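Local coordinates for minor capsid protein (Cafeteriavirus-dependent mavirus, PDB 6G42) that probably forms the five-subunit penton of the virophage capsid, each subunit carrying a single jelly-roll domain, at residues 15-19 with 20-24; 251-254 with 255-259; 263-267 with 268-272. One frame throughout, in Å; residues are numbered along the deposited sequence.

In the fold
The three contacts are local ones, each made where a strand of the jelly-roll gives way to a turn or loop. In contact 1 the chain leaves strand 8-15 for a short helix, and backbone and amide hydrogen bonds do most of the work. Contacts 2 and 3 both belong to strand 248-264, the first at the irregular place in its middle and the second at its far end, with centres about 23 Å apart. Contact 2 is a surface turn shared with neighbouring subunits, with one ring beside it; contacts 1 and 3 are partly buried. Contact 3 rests on an aliphatic-aromatic pair. Contacts 1 and 2 both touch the second subunit.

Contact 1: 15-19 with 20-24; sequences IKSNK and QLAGP
Lys16 makes the first touch through its backbone: its carbonyl O lies 4.1 Å from Leu21 CD2, while its long side chain leads off from the helix. Ser17 follows, its OG 3.7 Å from Ala22 CB. That hydroxyl is bonded to the carbonyl of Leu292, so this small polar residue can be buried here without leaving its OG unsatisfied.

Asn18 is the N-cap of helix 19-22. Its CG sits between the backbone N and the carbonyl carbon (chi1 55°), which brings the amide forward to the first turn. OD1 accepts from Leu21 N at 2.7 Å, and the donor approaches nearly along the C=O axis. The side chains of Asn18 and Leu21 cross at about a right angle, with OD1 also resting against Leu21 CB. Asparagine suits the place because its short amide reaches an N-H that has no earlier helical carbonyl to pair with. The backbone O of Asn18 is used as well, taking Ala22 N at 3.1 Å in a fairly straight bond (N-H...O 162°).

Lys19, the first residue of the helix, accepts Gly23 N at 2.9 Å through its O, the donor standing well above the carbonyl plane. Gly23 then leaves helical geometry with positive phi, a conformation glycine adopts easily. The extended Lys19 side chain passes Pro24, CE to CB 4.3 Å, and its NZ forms a salt bridge with Glu177 of the second subunit.

A side-chain amide holds the start of this short helix, and backbone carbonyls bond its later N-H groups. The cap at Asn18 satisfies an otherwise spare amide, and the lysine that begins the helix ties it to the adjoining copy of the protein.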
loop_
_atom_site.group_PDB
_atom_site.type_symbol
_atom_site.label_atom_id
_atom_site.label_comp_id
_atom_site.label_asym_id
_atom_site.label_seq_id
_atom_site.Cartn_x
_atom_site.Cartn_y
_atom_site.Cartn_z
ATOM N N ILE C 15 -8.917 -18.139 -23.716
ATOM C CA ILE C 15 -9.749 -19.340 -23.660
ATOM C C ILE C 15 -11.111 -18.908 -23.151
ATOM O O ILE C 15 -11.224 -18.429 -22.027
ATOM C CB ILE C 15 -9.196 -20.422 -22.698
ATOM C CG1 ILE C 15 -7.723 -20.722 -22.974
ATOM C CG2 ILE C 15 -10.007 -21.710 -22.811
ATOM C CD1 ILE C 15 -7.064 -21.510 -21.858
ATOM N N LYS C 16 -12.126 -19.051 -23.997
ATOM C CA LYS C 16 -13.521 -19.019 -23.563
ATOM C C LYS C 16 -13.934 -20.451 -23.194
ATOM O O LYS C 16 -13.336 -21.425 -23.666
ATOM C CB LYS C 16 -14.411 -18.446 -24.673
ATOM C CG LYS C 16 -15.835 -18.107 -24.238
ATOM C CD LYS C 16 -16.376 -16.869 -24.953
ATOM C CE LYS C 16 -17.800 -16.521 -24.531
ATOM N NZ LYS C 16 -17.841 -15.673 -23.305
ATOM N N SER C 17 -14.934 -20.575 -22.331
ATOM C CA SER C 17 -15.462 -21.882 -21.933
ATOM C C SER C 17 -16.985 -21.909 -21.997
ATOM O O SER C 17 -17.630 -20.894 -22.259
ATOM C CB SER C 17 -14.984 -22.242 -20.524
ATOM O OG SER C 17 -15.225 -23.611 -20.245
ATOM N N ASN C 18 -17.545 -23.090 -21.766
ATOM C CA ASN C 18 -18.997 -23.285 -21.721
ATOM C C ASN C 18 -19.346 -24.570 -20.960
ATOM O O ASN C 18 -18.453 -25.298 -20.536
ATOM C CB ASN C 18 -19.586 -23.294 -23.146
ATOM C CG ASN C 18 -18.933 -24.333 -24.059
ATOM O OD1 ASN C 18 -18.937 -25.529 -23.764
ATOM N ND2 ASN C 18 -18.386 -23.877 -25.186
ATOM N N LYS C 19 -20.642 -24.832 -20.791
ATOM C CA LYS C 19 -21.126 -26.021 -20.079
ATOM C C LYS C 19 -20.816 -27.357 -20.782
ATOM O O LYS C 19 -20.619 -28.374 -20.116
ATOM C CB LYS C 19 -22.632 -25.908 -19.825
ATOM C CG LYS C 19 -23.173 -26.941 -18.848
ATOM C CD LYS C 19 -24.569 -26.589 -18.366
ATOM C CE LYS C 19 -25.214 -27.767 -17.657
ATOM N NZ LYS C 19 -26.618 -27.480 -17.252
ATOM N N GLN C 20 -20.786 -27.353 -22.113
ATOM C CA GLN C 20 -20.463 -28.563 -22.892
ATOM C C GLN C 20 -18.989 -28.960 -22.797
ATOM O O GLN C 20 -18.670 -30.144 -22.722
ATOM C CB GLN C 20 -20.854 -28.376 -24.358
ATOM C CG GLN C 20 -22.350 -28.495 -24.600
ATOM C CD GLN C 20 -22.750 -28.170 -26.033
ATOM O OE1 GLN C 20 -22.306 -27.166 -26.599
ATOM N NE2 GLN C 20 -23.603 -29.010 -26.622
ATOM N N LEU C 21 -18.108 -27.963 -22.810
ATOM C CA LEU C 21 -16.661 -28.167 -22.743
ATOM C C LEU C 21 -16.198 -28.575 -21.330
ATOM O O LEU C 21 -15.440 -29.536 -21.168
ATOM C CB LEU C 21 -15.950 -26.879 -23.191
ATOM C CG LEU C 21 -14.461 -26.930 -23.564
ATOM C CD1 LEU C 21 -14.262 -27.607 -24.911
ATOM C CD2 LEU C 21 -13.843 -25.536 -23.582
ATOM N N ALA C 22 -16.668 -27.845 -20.319
ATOM C CA ALA C 22 -16.216 -28.007 -18.928
ATOM C C ALA C 22 -17.087 -28.929 -18.070
ATOM O O ALA C 22 -16.615 -29.466 -17.061
ATOM C CB ALA C 22 -16.115 -26.639 -18.264
ATOM N N GLY C 23 -18.354 -29.088 -18.451
ATOM C CA GLY C 23 -19.319 -29.867 -17.666
ATOM C C GLY C 23 -19.901 -29.027 -16.542
ATOM O O GLY C 23 -19.344 -27.980 -16.207
ATOM N N PRO C 24 -21.020 -29.482 -15.942
ATOM C CA PRO C 24 -21.689 -28.711 -14.884
ATOM C C PRO C 24 -20.792 -28.530 -13.665
ATOM O O PRO C 24 -20.222 -29.503 -13.193
ATOM C CB PRO C 24 -22.915 -29.564 -14.541
ATOM C CG PRO C 24 -22.579 -30.938 -14.995
ATOM C CD PRO C 24 -21.680 -30.779 -16.178
#

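Contact 2: 251-254 with 255-259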
loop_
_atom_site.group_PDB
_atom_site.type_symbol
_atom_site.label_atom_id
_atom_site.label_comp_id
_atom_site.label_asym_id
_atom_site.label_seq_id
_atom_site.Cartn_x
_atom_site.Cartn_y
_atom_site.Cartn_z
ATOM N N ILE C 251 -7.904 -14.262 -10.625
ATOM C CA ILE C 251 -6.484 -14.085 -10.319
ATOM C C ILE C 251 -5.764 -13.341 -11.436
ATOM O O ILE C 251 -5.554 -13.882 -12.514
ATOM C CB ILE C 251 -5.807 -15.436 -10.045
ATOM C CG1 ILE C 251 -6.449 -16.080 -8.806
ATOM C CG2 ILE C 251 -4.308 -15.247 -9.830
ATOM C CD1 ILE C 251 -6.003 -17.500 -8.520
ATOM N N LEU C 252 -5.382 -12.100 -11.151
ATOM C CA LEU C 252 -4.658 -11.252 -12.090
ATOM C C LEU C 252 -3.158 -11.230 -11.766
ATOM O O LEU C 252 -2.765 -11.135 -10.595
ATOM C CB LEU C 252 -5.226 -9.831 -12.030
ATOM C CG LEU C 252 -4.641 -8.769 -12.958
ATOM C CD1 LEU C 252 -4.888 -9.139 -14.416
ATOM C CD2 LEU C 252 -5.248 -7.411 -12.629
ATOM N N PHE C 253 -2.337 -11.345 -12.813
ATOM C CA PHE C 253 -0.888 -11.153 -12.720
ATOM C C PHE C 253 -0.415 -10.166 -13.797
ATOM O O PHE C 253 -0.828 -10.255 -14.954
ATOM C CB PHE C 253 -0.146 -12.486 -12.852
ATOM C CG PHE C 253 1.340 -12.328 -13.031
ATOM C CD1 PHE C 253 2.133 -11.877 -11.984
ATOM C CD2 PHE C 253 1.944 -12.593 -14.256
ATOM C CE1 PHE C 253 3.500 -11.711 -12.146
ATOM C CE2 PHE C 253 3.313 -12.431 -14.420
ATOM C CZ PHE C 253 4.092 -11.988 -13.365
ATOM N N ARG C 254 0.437 -9.225 -13.388
ATOM C CA ARG C 254 1.119 -8.286 -14.283
ATOM C C ARG C 254 2.564 -8.118 -13.800
ATOM O O ARG C 254 2.795 -7.911 -12.611
ATOM C CB ARG C 254 0.393 -6.942 -14.283
ATOM C CG ARG C 254 -0.982 -6.975 -14.941
ATOM C CD ARG C 254 -1.740 -5.669 -14.747
ATOM N NE ARG C 254 -2.301 -5.528 -13.397
ATOM C CZ ARG C 254 -2.993 -4.472 -12.962
ATOM N NH1 ARG C 254 -3.232 -3.430 -13.760
ATOM N NH2 ARG C 254 -3.457 -4.457 -11.715
ATOM N N VAL C 255 3.535 -8.194 -14.710
ATOM C CA VAL C 255 4.960 -8.280 -14.327
ATOM C C VAL C 255 5.581 -6.921 -13.913
ATOM O O VAL C 255 6.524 -6.419 -14.521
ATOM C CB VAL C 255 5.797 -9.046 -15.404
ATOM C CG1 VAL C 255 6.050 -8.226 -16.670
ATOM C CG2 VAL C 255 7.104 -9.567 -14.816
ATOM N N GLU C 256 5.059 -6.353 -12.834
ATOM C CA GLU C 256 5.609 -5.114 -12.254
ATOM C C GLU C 256 6.743 -5.380 -11.247
ATOM O O GLU C 256 7.445 -4.447 -10.845
ATOM C CB GLU C 256 4.488 -4.271 -11.616
ATOM C CG GLU C 256 3.818 -4.864 -10.374
ATOM C CD GLU C 256 2.322 -4.567 -10.308
ATOM O OE1 GLU C 256 1.927 -3.401 -10.509
ATOM O OE2 GLU C 256 1.536 -5.504 -10.056
ATOM N N ASN C 257 6.916 -6.650 -10.863
ATOM C CA ASN C 257 7.910 -7.073 -9.853
ATOM C C ASN C 257 9.053 -7.943 -10.409
ATOM O O ASN C 257 10.221 -7.679 -10.117
ATOM C CB ASN C 257 7.220 -7.780 -8.664
ATOM C CG ASN C 257 6.364 -8.973 -9.081
ATOM O OD1 ASN C 257 6.152 -9.224 -10.271
ATOM N ND2 ASN C 257 5.862 -9.709 -8.095
ATOM N N SER C 258 8.719 -8.956 -11.212
ATOM C CA SER C 258 9.692 -9.954 -11.701
ATOM C C SER C 258 10.394 -9.531 -13.006
ATOM O O SER C 258 10.255 -10.186 -14.049
ATOM C CB SER C 258 9.010 -11.318 -11.882
ATOM O OG SER C 258 8.367 -11.746 -10.692
ATOM N N SER C 259 11.158 -8.440 -12.925
ATOM C CA SER C 259 12.003 -7.959 -14.030
ATOM C C SER C 259 12.927 -9.061 -14.549
ATOM O O SER C 259 13.140 -9.172 -15.755
ATOM C CB SER C 259 12.848 -6.746 -13.593
ATOM O OG SER C 259 12.051 -5.599 -13.340
#
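Arg254 O and Glu256 N close an inverse gamma turn centred on Val255, at a break in strand 248-264 of the jelly-roll. Their hydrogen bond spans 2.8 Å. It meets the carbonyl almost side-on, with a C=O...N angle of 100°, as so tight a turn requires.

Phe253 lies alongside the turn. Val255 N lies over one face of its ring, offset toward the rim, and CZ is 3.9 Å from Val255 CA. Placing CG anti to the backbone N (chi1 169°) carries the ring forward along the chain to this spot. Val255 adds CB and CG2 against CZ, a compact branched residue fitting a buried position. On the polar side, the bent chain of Glu256 lays its CG 3.9 Å from Arg254 O. Arg254 NE stays 5.1 Å from Glu256 OE2, not in contact, so any attraction is probably mild.

Further out, Phe253 meets the ring of Phe56, and Val255 pairs through its backbone with Glu54, both on strand 49-62. The turn also faces other copies: Glu256 O is hydrogen-bonded to Ser258 OG of the second subunit.

Asn257 leads into the next bend, a second inverse gamma turn centred on Ser258. Its OD1 lies 4.1 Å from Phe253 CE1, approaching obliquely, and takes a weak bond from Ser258 N at 2.7 Å.

Contact 3: 263-267 with 268-272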
loop_
_atom_site.group_PDB
_atom_site.type_symbol
_atom_site.label_atom_id
_atom_site.label_comp_id
_atom_site.label_asym_id
_atom_site.label_seq_id
_atom_site.Cartn_x
_atom_site.Cartn_y
_atom_site.Cartn_z
ATOM N N HIS C 263 13.364 -16.409 -19.779
ATOM C CA HIS C 263 13.850 -17.740 -20.163
ATOM C C HIS C 263 14.391 -17.698 -21.574
ATOM O O HIS C 263 13.824 -17.023 -22.431
ATOM C CB HIS C 263 12.728 -18.762 -20.074
ATOM C CG HIS C 263 12.228 -18.964 -18.687
ATOM N ND1 HIS C 263 12.917 -19.709 -17.757
ATOM C CD2 HIS C 263 11.133 -18.486 -18.055
ATOM C CE1 HIS C 263 12.259 -19.695 -16.612
ATOM N NE2 HIS C 263 11.171 -18.963 -16.768
ATOM N N ASN C 264 15.485 -18.414 -21.812
ATOM C CA ASN C 264 16.129 -18.427 -23.126
ATOM C C ASN C 264 15.347 -19.300 -24.101
ATOM O O ASN C 264 14.973 -20.424 -23.763
ATOM C CB ASN C 264 17.560 -18.947 -23.010
ATOM C CG ASN C 264 18.499 -17.946 -22.365
ATOM O OD1 ASN C 264 18.979 -18.155 -21.246
ATOM N ND2 ASN C 264 18.779 -16.854 -23.074
ATOM N N ILE C 265 15.090 -18.770 -25.294
ATOM C CA ILE C 265 14.564 -19.566 -26.404
ATOM C C ILE C 265 15.764 -20.187 -27.120
ATOM O O ILE C 265 16.672 -19.473 -27.552
ATOM C CB ILE C 265 13.719 -18.718 -27.387
ATOM C CG1 ILE C 265 12.453 -18.178 -26.695
ATOM C CG2 ILE C 265 13.333 -19.515 -28.634
ATOM C CD1 ILE C 265 11.448 -19.225 -26.238
ATOM N N LEU C 266 15.745 -21.516 -27.242
ATOM C CA LEU C 266 16.853 -22.283 -27.820
ATOM C C LEU C 266 16.782 -22.399 -29.349
ATOM O O LEU C 266 17.826 -22.431 -30.011
ATOM C CB LEU C 266 16.917 -23.678 -27.183
ATOM C CG LEU C 266 16.973 -23.730 -25.646
ATOM C CD1 LEU C 266 16.881 -25.171 -25.163
ATOM C CD2 LEU C 266 18.221 -23.062 -25.079
ATOM N N GLN C 267 15.563 -22.452 -29.895
ATOM C CA GLN C 267 15.338 -22.599 -31.343
ATOM C C GLN C 267 14.388 -21.525 -31.867
ATOM O O GLN C 267 13.377 -21.237 -31.243
ATOM C CB GLN C 267 14.749 -23.978 -31.659
ATOM C CG GLN C 267 15.447 -25.139 -30.970
ATOM C CD GLN C 267 14.892 -26.489 -31.391
ATOM O OE1 GLN C 267 14.288 -27.196 -30.584
ATOM N NE2 GLN C 267 15.096 -26.855 -32.656
ATOM N N THR C 268 14.715 -20.963 -33.025
ATOM C CA THR C 268 13.945 -19.880 -33.651
ATOM C C THR C 268 12.942 -20.332 -34.719
ATOM O O THR C 268 12.083 -19.549 -35.131
ATOM C CB THR C 268 14.896 -18.876 -34.331
ATOM O OG1 THR C 268 15.796 -19.577 -35.203
ATOM C CG2 THR C 268 15.700 -18.112 -33.293
ATOM N N ASN C 269 13.047 -21.583 -35.164
ATOM C CA ASN C 269 12.305 -22.068 -36.345
ATOM C C ASN C 269 10.877 -22.585 -36.086
ATOM O O ASN C 269 10.195 -22.990 -37.030
ATOM C CB ASN C 269 13.128 -23.148 -37.074
ATOM C CG ASN C 269 13.164 -24.479 -36.326
ATOM O OD1 ASN C 269 13.298 -24.512 -35.101
ATOM N ND2 ASN C 269 13.056 -25.583 -37.065
ATOM N N PHE C 270 10.426 -22.561 -34.832
ATOM C CA PHE C 270 9.132 -23.156 -34.464
ATOM C C PHE C 270 7.922 -22.362 -34.957
ATOM O O PHE C 270 7.995 -21.164 -35.235
ATOM C CB PHE C 270 9.017 -23.433 -32.951
ATOM C CG PHE C 270 8.980 -22.197 -32.091
ATOM C CD1 PHE C 270 10.152 -21.667 -31.573
ATOM C CD2 PHE C 270 7.773 -21.579 -31.777
ATOM C CE1 PHE C 270 10.131 -20.534 -30.777
ATOM C CE2 PHE C 270 7.746 -20.442 -30.981
ATOM C CZ PHE C 270 8.927 -19.921 -30.481
ATOM N N ASN C 271 6.814 -23.086 -35.044
ATOM C CA ASN C 271 5.566 -22.618 -35.643
ATOM C C ASN C 271 4.363 -22.673 -34.685
ATOM O O ASN C 271 3.445 -21.852 -34.771
ATOM C CB ASN C 271 5.304 -23.510 -36.856
ATOM C CG ASN C 271 4.253 -22.962 -37.784
ATOM O OD1 ASN C 271 3.906 -21.781 -37.739
ATOM N ND2 ASN C 271 3.755 -23.823 -38.656
ATOM N N ARG C 272 4.368 -23.662 -33.796
ATOM C CA ARG C 272 3.307 -23.867 -32.830
ATOM C C ARG C 272 3.865 -24.427 -31.526
ATOM O O ARG C 272 4.952 -25.013 -31.501
ATOM C CB ARG C 272 2.258 -24.827 -33.407
ATOM C CG ARG C 272 2.765 -26.228 -33.711
ATOM C CD ARG C 272 1.798 -27.009 -34.588
ATOM N NE ARG C 272 0.643 -27.521 -33.850
ATOM C CZ ARG C 272 -0.319 -28.284 -34.373
ATOM N NH1 ARG C 272 -0.292 -28.639 -35.659
ATOM N NH2 ARG C 272 -1.324 -28.697 -33.605
#
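Ile265 and Phe270 form the packed side of this bend, their side chains crossing at about a right angle. The contact runs from Ile265 CG2 to Phe270 CE1, 4.0 Å apart, and the methyl comes to the edge of the ring, near its plane. Ile265 CG2 is anti to the backbone N, a placement that sends this branch across to the aromatic residue. Phe270 in turn has CG between its backbone N and carbonyl carbon (chi1 67°), which brings the ring back toward Ile265 and Gln267. The same edge of the ring meets Gln267 O, 3.3 Å from CD1 and 3.4 Å from CE1, in the ring plane. There the slightly positive ring hydrogens probably offer the carbonyl a weak electrostatic partner. Leu43 and Pro212 pack against Phe270 from elsewhere in the chain, and Leu51 of strand 49-62 against Ile265, so large apolar residues suit this inner side.

The outer side is looser and polar. Gln267 and Asn269 are exposed and run side by side, pointing the same way, with their amide planes 33° apart. Asn269 OD1 is 3.8 Å from both Gln267 CB and Gln267 NE2, a loose approach. Amides suit such a place, since they can face water as readily as each other. Between them the CB of Thr268 points off from the preceding residues.

Here the apolar side chains turn inward and the amides outward, as the loop carries the chain from strand 248-264 in one sheet to strand 272-281 in the other, a passage between facing sheets characteristic of the jelly-roll.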